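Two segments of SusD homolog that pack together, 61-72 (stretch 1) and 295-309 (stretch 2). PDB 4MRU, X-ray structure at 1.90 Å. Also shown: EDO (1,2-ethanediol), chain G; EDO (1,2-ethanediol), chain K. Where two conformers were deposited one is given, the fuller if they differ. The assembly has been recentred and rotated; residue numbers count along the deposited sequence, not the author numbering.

Stretch 1 61-72: TRTGWLEKYSTY
Stretch 2 295-309: RIGINSPFSDDDMIT

A single carboxylate, that of Asp304, organises one end of this contact: its OD1 takes two hydrogen bonds from Thr63, from N at 2.9 Å and from OG1 at 2.6 Å, while its OD2 receives Arg62 NH1 at 3.1 Å in a nearly straight salt bridge (173°). Asp304 (chi1 -65°, m; chi2 3°) is the first residue of the helix 304-309, so the rule here is to fix a helix start against a turn. Thr63 lies inside a type I turn from Arg62 to Trp65, closed by Trp65 N to Arg62 O at 3.1 Å, and its p rotamer lets hydroxyl and amide address the same oxygen. Water 3 extends the grip, accepting from Gly64 N (2.9 Å) and donating to Asp304 OD2 (2.7 Å).

The helix start is itself braced. Ser303 is the N-cap; its OG accepts from Asp306 N at 3.0 Å, and Ser303 N donates to Asp306 OD2 at 3.1 Å.

The two stretches run in opposite senses: CA of Thr61 sits 5.3 Å from CA of Met307, Arg62 CA 5.5 Å from Asp304 CA, and Thr71 CA 4.6 Å from Gly297 CA. Apolar packing flanks the polar cluster. Thr61 (p) points toward the helix, its CB 3.9 Å from both Met307 CB and Ile308 CG1. Arg62 starts away from stretch 2, but chi1 and chi2 both m bring its guanidinium back, with Ile308 CD1 over one face and Asp304 OD2 at the edge. Thr63 CG2 lies 3.9 Å from CG of Met307, a selenomethionine (m, m, chi3 98°).

Farther along, stretch 2 is irregular and side chains meet backbone. Lys68, buried and m, t, m, t, reaches across so that NZ donates to Ile298 O at 2.8 Å; Asn299 ND2 adds a weak bond of 3.0 Å to the same Ile298 O. Water 5 accepts from Lys68 NZ (2.9 Å) and Ile298 N (3.1 Å) and donates to Ser70 OG (2.8 Å). Water 4 accepts from Asn299 ND2 (2.8 Å) and donates to Thr71 OG1 (2.7 Å).

A second type I turn, Tyr69 to Tyr72, closes with Tyr72 N to Tyr69 O at 2.9 Å and sets Ser70 O 3.4 Å from Gly297 CA. Gly297 has phi/psi 89/60, where a CB would jam against the preceding carbonyl oxygen; it would also lie 3.1 Å from Ser70 O, so backbone and neighbour both favour glycine. Thr71 CG2 packs 3.7 Å from Gly297 C, and Ser70 CB meets Ile296 CG2 at 3.8 Å.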

# COMPACT_ATOMS: atom_id res chain seq x y z
N THR A 61 5.58 -18.34 6.93
CA THR A 61 6.28 -19.62 6.92
C THR A 61 6.02 -20.46 8.14
O THR A 61 6.35 -21.65 8.15
CB THR A 61 7.81 -19.40 6.91
OG1 THR A 61 8.18 -18.63 8.07
CG2 THR A 61 8.24 -18.72 5.67
N ARG A 62 5.40 -19.87 9.16
CA ARG A 62 5.28 -20.57 10.43
C ARG A 62 4.02 -21.43 10.49
O ARG A 62 2.92 -20.92 10.70
CB ARG A 62 5.33 -19.59 11.61
CG ARG A 62 6.66 -18.82 11.66
CD ARG A 62 7.85 -19.77 11.84
NE ARG A 62 9.12 -19.08 11.66
CZ ARG A 62 10.30 -19.68 11.63
NH1 ARG A 62 10.40 -21.01 11.76
NH2 ARG A 62 11.40 -18.92 11.46
N THR A 63 4.22 -22.75 10.34
CA THR A 63 3.12 -23.73 10.18
C THR A 63 2.34 -23.93 11.45
O THR A 63 1.20 -24.41 11.42
CB THR A 63 3.64 -25.09 9.68
OG1 THR A 63 4.65 -25.59 10.59
CG2 THR A 63 4.22 -24.91 8.30
N GLY A 64 2.93 -23.54 12.57
CA GLY A 64 2.22 -23.59 13.84
C GLY A 64 1.20 -22.49 14.02
O GLY A 64 0.37 -22.57 14.91
N TRP A 65 1.22 -21.46 13.18
CA TRP A 65 0.25 -20.37 13.32
C TRP A 65 -1.09 -20.78 12.69
O TRP A 65 -1.18 -20.95 11.47
CB TRP A 65 0.73 -19.07 12.66
CG TRP A 65 2.00 -18.43 13.22
CD1 TRP A 65 2.70 -18.82 14.32
CD2 TRP A 65 2.66 -17.28 12.72
NE1 TRP A 65 3.78 -18.00 14.51
CE2 TRP A 65 3.77 -17.04 13.55
CE3 TRP A 65 2.45 -16.43 11.63
CZ2 TRP A 65 4.64 -16.00 13.34
CZ3 TRP A 65 3.34 -15.40 11.42
CH2 TRP A 65 4.43 -15.21 12.26
N LEU A 66 -2.12 -20.85 13.52
CA LEU A 66 -3.48 -21.24 13.05
C LEU A 66 -4.52 -20.12 13.05
O LEU A 66 -5.62 -20.32 12.52
CB LEU A 66 -3.98 -22.40 13.90
CG LEU A 66 -3.08 -23.66 13.84
CD1 LEU A 66 -3.63 -24.74 14.75
CD2 LEU A 66 -2.95 -24.18 12.43
N GLU A 67 -4.18 -18.97 13.64
CA GLU A 67 -4.98 -17.75 13.59
C GLU A 67 -4.19 -16.67 12.90
O GLU A 67 -3.50 -15.87 13.55
CB GLU A 67 -5.38 -17.32 14.99
CG GLU A 67 -6.14 -18.39 15.75
CD GLU A 67 -6.49 -17.92 17.16
OE1 GLU A 67 -7.48 -17.17 17.33
OE2 GLU A 67 -5.79 -18.31 18.10
N LYS A 68 -4.34 -16.62 11.57
CA LYS A 68 -3.51 -15.83 10.71
C LYS A 68 -4.30 -14.82 9.89
O LYS A 68 -5.45 -15.04 9.49
CB LYS A 68 -2.77 -16.73 9.74
CG LYS A 68 -1.82 -17.73 10.35
CD LYS A 68 -0.89 -18.34 9.29
CE LYS A 68 -1.65 -19.26 8.35
NZ LYS A 68 -0.74 -19.95 7.39
N TYR A 69 -3.63 -13.71 9.58
CA TYR A 69 -4.19 -12.75 8.66
C TYR A 69 -4.50 -13.46 7.33
O TYR A 69 -5.61 -13.25 6.78
CB TYR A 69 -3.25 -11.56 8.42
CG TYR A 69 -3.26 -10.49 9.51
CD1 TYR A 69 -2.54 -10.64 10.69
CD2 TYR A 69 -3.99 -9.33 9.35
CE1 TYR A 69 -2.53 -9.64 11.67
CE2 TYR A 69 -4.01 -8.34 10.33
CZ TYR A 69 -3.29 -8.49 11.47
OH TYR A 69 -3.31 -7.48 12.39
N SER A 70 -3.59 -14.30 6.84
CA SER A 70 -3.75 -14.90 5.47
C SER A 70 -4.97 -15.83 5.35
O SER A 70 -5.52 -15.99 4.24
CB SER A 70 -2.51 -15.63 5.04
OG SER A 70 -2.25 -16.69 5.92
N THR A 71 -5.41 -16.39 6.47
CA THR A 71 -6.61 -17.26 6.49
C THR A 71 -7.86 -16.55 7.05
O THR A 71 -8.90 -17.18 7.31
CB THR A 71 -6.34 -18.58 7.24
OG1 THR A 71 -5.82 -18.33 8.55
CG2 THR A 71 -5.37 -19.43 6.42
N TYR A 72 -7.74 -15.24 7.19
CA TYR A 72 -8.84 -14.32 7.55
C TYR A 72 -9.27 -14.43 9.01
O TYR A 72 -10.35 -13.95 9.36
CB TYR A 72 -10.06 -14.49 6.60
CG TYR A 72 -9.78 -14.35 5.11
CD1 TYR A 72 -8.69 -13.68 4.62
CD2 TYR A 72 -10.66 -14.89 4.18
CE1 TYR A 72 -8.51 -13.49 3.26
CE2 TYR A 72 -10.46 -14.77 2.81
CZ TYR A 72 -9.36 -14.08 2.35
OH TYR A 72 -9.17 -13.94 1.00
N ARG A 295 1.60 -20.54 -1.73
CA ARG A 295 0.16 -20.25 -1.75
C ARG A 295 -0.22 -19.48 -0.50
O ARG A 295 0.11 -19.88 0.59
CB ARG A 295 -0.66 -21.52 -1.87
CG ARG A 295 -2.17 -21.31 -2.10
CD ARG A 295 -2.48 -20.87 -3.53
NE ARG A 295 -3.89 -20.70 -3.65
CZ ARG A 295 -4.73 -21.66 -3.98
NH1 ARG A 295 -4.29 -22.90 -4.31
NH2 ARG A 295 -6.02 -21.39 -4.00
N ILE A 296 -0.94 -18.38 -0.67
CA ILE A 296 -1.40 -17.60 0.49
C ILE A 296 -2.76 -18.08 0.98
O ILE A 296 -3.67 -18.25 0.19
CB ILE A 296 -1.47 -16.10 0.14
CG1 ILE A 296 -0.07 -15.60 -0.16
CG2 ILE A 296 -2.11 -15.29 1.28
CD1 ILE A 296 -0.03 -14.25 -0.81
N GLY A 297 -2.86 -18.29 2.29
CA GLY A 297 -4.09 -18.80 2.92
C GLY A 297 -4.22 -20.31 3.01
O GLY A 297 -5.18 -20.90 2.51
N ILE A 298 -3.27 -20.92 3.70
CA ILE A 298 -3.15 -22.32 3.83
C ILE A 298 -2.74 -22.68 5.26
O ILE A 298 -2.32 -21.81 5.98
CB ILE A 298 -2.04 -22.85 2.90
CG1 ILE A 298 -0.70 -22.22 3.25
CG2 ILE A 298 -2.41 -22.61 1.43
CD1 ILE A 298 0.50 -22.88 2.60
N ASN A 299 -2.85 -23.97 5.61
CA ASN A 299 -2.25 -24.54 6.81
C ASN A 299 -1.37 -25.68 6.34
O ASN A 299 -1.82 -26.80 6.18
CB ASN A 299 -3.31 -25.04 7.80
CG ASN A 299 -4.19 -23.92 8.42
OD1 ASN A 299 -5.29 -24.20 8.89
ND2 ASN A 299 -3.69 -22.74 8.49
N SER A 300 -0.11 -25.40 6.01
CA SER A 300 0.75 -26.42 5.43
C SER A 300 0.96 -27.58 6.39
O SER A 300 1.17 -27.36 7.57
CB SER A 300 2.12 -25.84 5.08
OG SER A 300 3.01 -26.85 4.59
N PRO A 301 1.01 -28.83 5.87
CA PRO A 301 1.41 -29.99 6.70
C PRO A 301 2.90 -30.18 6.78
O PRO A 301 3.36 -31.10 7.43
CB PRO A 301 0.81 -31.17 5.93
CG PRO A 301 0.87 -30.73 4.50
CD PRO A 301 0.69 -29.22 4.48
N PHE A 302 3.68 -29.35 6.10
CA PHE A 302 5.13 -29.48 6.12
C PHE A 302 5.78 -28.69 7.27
O PHE A 302 5.07 -28.06 8.08
CB PHE A 302 5.65 -29.08 4.74
CG PHE A 302 5.17 -30.00 3.66
CD1 PHE A 302 5.38 -31.38 3.75
CD2 PHE A 302 4.43 -29.52 2.60
CE1 PHE A 302 4.90 -32.24 2.77
CE2 PHE A 302 3.96 -30.37 1.62
CZ PHE A 302 4.20 -31.73 1.69
N SER A 303 7.12 -28.74 7.34
CA SER A 303 7.88 -28.07 8.40
C SER A 303 8.10 -26.62 8.06
O SER A 303 7.98 -26.21 6.91
CB SER A 303 9.23 -28.77 8.62
OG SER A 303 10.18 -28.51 7.56
N ASP A 304 8.37 -25.81 9.08
CA ASP A 304 8.80 -24.42 8.84
C ASP A 304 10.04 -24.36 7.93
O ASP A 304 10.12 -23.50 7.03
CB ASP A 304 9.08 -23.71 10.16
CG ASP A 304 7.85 -23.55 11.03
OD1 ASP A 304 6.78 -24.03 10.67
OD2 ASP A 304 7.97 -22.95 12.12
N ASP A 305 10.99 -25.27 8.11
CA ASP A 305 12.20 -25.26 7.29
C ASP A 305 11.86 -25.49 5.82
O ASP A 305 12.45 -24.86 4.95
CB ASP A 305 13.20 -26.31 7.75
CG ASP A 305 14.59 -26.08 7.15
OD1 ASP A 305 15.21 -25.03 7.45
OD2 ASP A 305 15.05 -26.94 6.37
N ASP A 306 10.90 -26.38 5.56
CA ASP A 306 10.39 -26.61 4.19
C ASP A 306 9.84 -25.31 3.54
O ASP A 306 10.05 -25.03 2.36
CB ASP A 306 9.27 -27.67 4.19
CG ASP A 306 9.72 -29.08 4.49
OD1 ASP A 306 10.86 -29.41 4.18
OD2 ASP A 306 8.91 -29.90 5.04
N MSE A 307 9.07 -24.54 4.32
CA MSE A 307 8.45 -23.29 3.84
C MSE A 307 9.50 -22.23 3.64
O MSE A 307 9.41 -21.45 2.72
CB MSE A 307 7.43 -22.72 4.83
CG MSE A 307 6.29 -23.64 5.24
SE MSE A 307 5.17 -24.16 3.68
CE MSE A 307 6.02 -25.83 3.44
N ILE A 308 10.50 -22.21 4.50
CA ILE A 308 11.56 -21.21 4.43
C ILE A 308 12.49 -21.48 3.25
O ILE A 308 12.85 -20.57 2.54
CB ILE A 308 12.38 -21.20 5.74
CG1 ILE A 308 11.56 -20.55 6.86
CG2 ILE A 308 13.73 -20.50 5.56
CD1 ILE A 308 12.06 -20.90 8.24
N THR A 309 12.81 -22.74 2.99
CA THR A 309 13.81 -23.07 1.96
C THR A 309 13.22 -23.37 0.57
O THR A 309 13.95 -23.33 -0.40
CB THR A 309 14.68 -24.27 2.38
OG1 THR A 309 13.86 -25.41 2.62
CG2 THR A 309 15.53 -23.93 3.66
C1 EDO G . -7.28 -13.11 -2.22
O1 EDO G . -6.63 -11.84 -2.18
C2 EDO G . -6.89 -13.93 -1.01
O2 EDO G . -7.02 -13.17 0.22
C1 EDO K . -6.98 -26.27 -2.79
O1 EDO K . -8.11 -25.70 -3.53
C2 EDO K . -5.65 -26.44 -3.57
O2 EDO K . -5.52 -25.63 -4.78
O HOH W 1 -0.34 -25.54 9.25
O HOH W 2 -0.48 -22.58 9.31
O HOH W 3 5.56 -22.68 13.41
O HOH W 4 -4.98 -20.62 9.78
O HOH W 5 -1.19 -18.92 4.69